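Local coordinates for protein of uncharacterized function (DUF1076) (Salmonella typhi, PDB 6IAI) that is a type III secretion effector that acts as an E3/E4 ubiquitin ligase and binds K48- and K63-linked diubiquitin, represented here by its N-terminal part, at residues N104-R107 / L108-L112. Residues are numbered along the deposited sequence; the frame is centred on the assembly and turned at random.
Sequences NAIR and LERQL
Ile106 and Arg110, one turn apart on helix 91-113, illustrate how an aliphatic branch and a guanidinium group can share the outer side of an amphipathic helix. CG2 of Ile106 lies over one face of the Arg110 guanidinium, 3.7 Å from its CZ. The arginine reaches back along the helix because CG leaves anti to the backbone N (chi1 -170°) and the chain then bends at chi3 (-69°), which swings the NH2 side of the planar group over CG2 of Ile106. Arg107 flanks the same group more loosely, its CG 4.3 Å from Arg110 NH1. The two arginines keep their charged ends apart, with NE of Arg107 5.4 Å from NH1 of Arg110.

Beneath these side chains runs the regular i to i+4 hydrogen bonding of an alpha-helix. Leu108 N donates to Asn104 O at 2.8 Å, and Glu109 N to Ala105 O at 3.0 Å; Arg110 N and Gln111 N likewise bond to Ile106 O and Arg107 O. In Gln111, CG lies beside the backbone N (chi1 -63°), which sets the chain along the Arg107 carbonyl. Its amide turns the NE2 side back over the preceding turn, while OE1 accepts a bond from Leu39 N.

This helix closes the modelled N-terminal part of StoD, where it packs against a four-stranded mixed sheet. Its buried side carries Ala105 and Leu108, which touch Tyr68 and Val84, and Leu112, which meets Val84 and helix 41-53.

Polar groups tie the borders of that hydrophobic strip to neighbouring segments. Asn104 OD1 accepts from Ile36 N, while the Glu109 carboxylate divides its oxygens between Val84 N and a salt bridge to Lys83, fastening the helix to edge strand 83-85.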
loop_
_atom_site.group_PDB
_atom_site.type_symbol
_atom_site.label_atom_id
_atom_site.label_comp_id
_atom_site.label_asym_id
_atom_site.label_seq_id
_atom_site.Cartn_x
_atom_site.Cartn_y
_atom_site.Cartn_z
ATOM N N ASN A 104 6.967 0.073 7.523
ATOM C CA ASN A 104 6.704 0.144 6.086
ATOM C C ASN A 104 5.565 1.134 5.814
ATOM O O ASN A 104 5.647 1.908 4.860
ATOM C CB ASN A 104 6.355 -1.230 5.551
ATOM C CG ASN A 104 7.526 -2.148 5.405
ATOM O OD1 ASN A 104 8.665 -1.726 5.190
ATOM N ND2 ASN A 104 7.252 -3.428 5.444
ATOM N N ALA A 105 4.532 1.126 6.693
ATOM C CA ALA A 105 3.396 2.038 6.615
ATOM C C ALA A 105 3.868 3.491 6.705
ATOM O O ALA A 105 3.460 4.297 5.866
ATOM C CB ALA A 105 2.374 1.707 7.695
ATOM N N ILE A 106 4.834 3.792 7.634
ATOM C CA ILE A 106 5.463 5.105 7.825
ATOM C C ILE A 106 6.176 5.518 6.548
ATOM O O ILE A 106 6.028 6.653 6.088
ATOM C CB ILE A 106 6.466 5.112 9.047
ATOM C CG1 ILE A 106 5.802 4.910 10.434
ATOM C CG2 ILE A 106 7.333 6.362 9.058
ATOM C CD1 ILE A 106 4.637 5.772 10.798
ATOM N N ARG A 107 6.984 4.600 5.993
ATOM C CA ARG A 107 7.800 4.829 4.790
ATOM C C ARG A 107 6.946 5.107 3.581
ATOM O O ARG A 107 7.226 6.063 2.843
ATOM C CB ARG A 107 8.739 3.644 4.542
ATOM C CG ARG A 107 9.960 3.660 5.449
ATOM C CD ARG A 107 10.607 2.301 5.527
ATOM N NE ARG A 107 11.553 2.237 6.639
ATOM C CZ ARG A 107 12.857 2.431 6.521
ATOM N NH1 ARG A 107 13.396 2.674 5.328
ATOM N NH2 ARG A 107 13.637 2.375 7.593
ATOM N N LEU A 108 5.873 4.312 3.399
ATOM C CA LEU A 108 4.935 4.517 2.303
ATOM C C LEU A 108 4.288 5.910 2.396
ATOM O O LEU A 108 4.290 6.648 1.405
ATOM C CB LEU A 108 3.884 3.378 2.222
ATOM C CG LEU A 108 2.914 3.460 1.046
ATOM C CD1 LEU A 108 3.662 3.512 -0.299
ATOM C CD2 LEU A 108 1.868 2.369 1.126
ATOM N N GLU A 109 3.819 6.298 3.600
ATOM C CA GLU A 109 3.235 7.633 3.853
ATOM C C GLU A 109 4.208 8.759 3.517
ATOM O O GLU A 109 3.859 9.688 2.787
ATOM C CB GLU A 109 2.756 7.739 5.302
ATOM C CG GLU A 109 1.648 8.761 5.443
ATOM C CD GLU A 109 1.079 8.839 6.831
ATOM O OE1 GLU A 109 0.254 7.965 7.182
ATOM O OE2 GLU A 109 1.496 9.744 7.587
ATOM N N ARG A 110 5.449 8.618 3.975
ATOM C CA ARG A 110 6.530 9.568 3.733
ATOM C C ARG A 110 6.776 9.731 2.248
ATOM O O ARG A 110 6.877 10.854 1.779
ATOM C CB ARG A 110 7.793 9.101 4.477
ATOM C CG ARG A 110 8.939 10.109 4.508
ATOM C CD ARG A 110 10.061 9.604 5.398
ATOM N NE ARG A 110 9.691 9.589 6.819
ATOM C CZ ARG A 110 9.937 8.590 7.667
ATOM N NH1 ARG A 110 10.556 7.489 7.249
ATOM N NH2 ARG A 110 9.568 8.684 8.937
ATOM N N GLN A 111 6.821 8.619 1.481
ATOM C CA GLN A 111 7.037 8.675 0.025
ATOM C C GLN A 111 5.844 9.282 -0.728
ATOM O O GLN A 111 6.035 10.019 -1.701
ATOM C CB GLN A 111 7.358 7.296 -0.521
ATOM C CG GLN A 111 8.663 6.689 0.013
ATOM C CD GLN A 111 8.827 5.305 -0.578
ATOM O OE1 GLN A 111 8.699 5.108 -1.796
ATOM N NE2 GLN A 111 9.080 4.313 0.273
ATOM N N LEU A 112 4.609 8.962 -0.278
ATOM C CA LEU A 112 3.391 9.494 -0.887
ATOM C C LEU A 112 3.268 11.017 -0.750
ATOM O O LEU A 112 2.711 11.660 -1.642
ATOM C CB LEU A 112 2.140 8.826 -0.280
ATOM C CG LEU A 112 1.875 7.373 -0.713
ATOM C CD1 LEU A 112 0.760 6.773 0.083
ATOM C CD2 LEU A 112 1.667 7.251 -2.224
#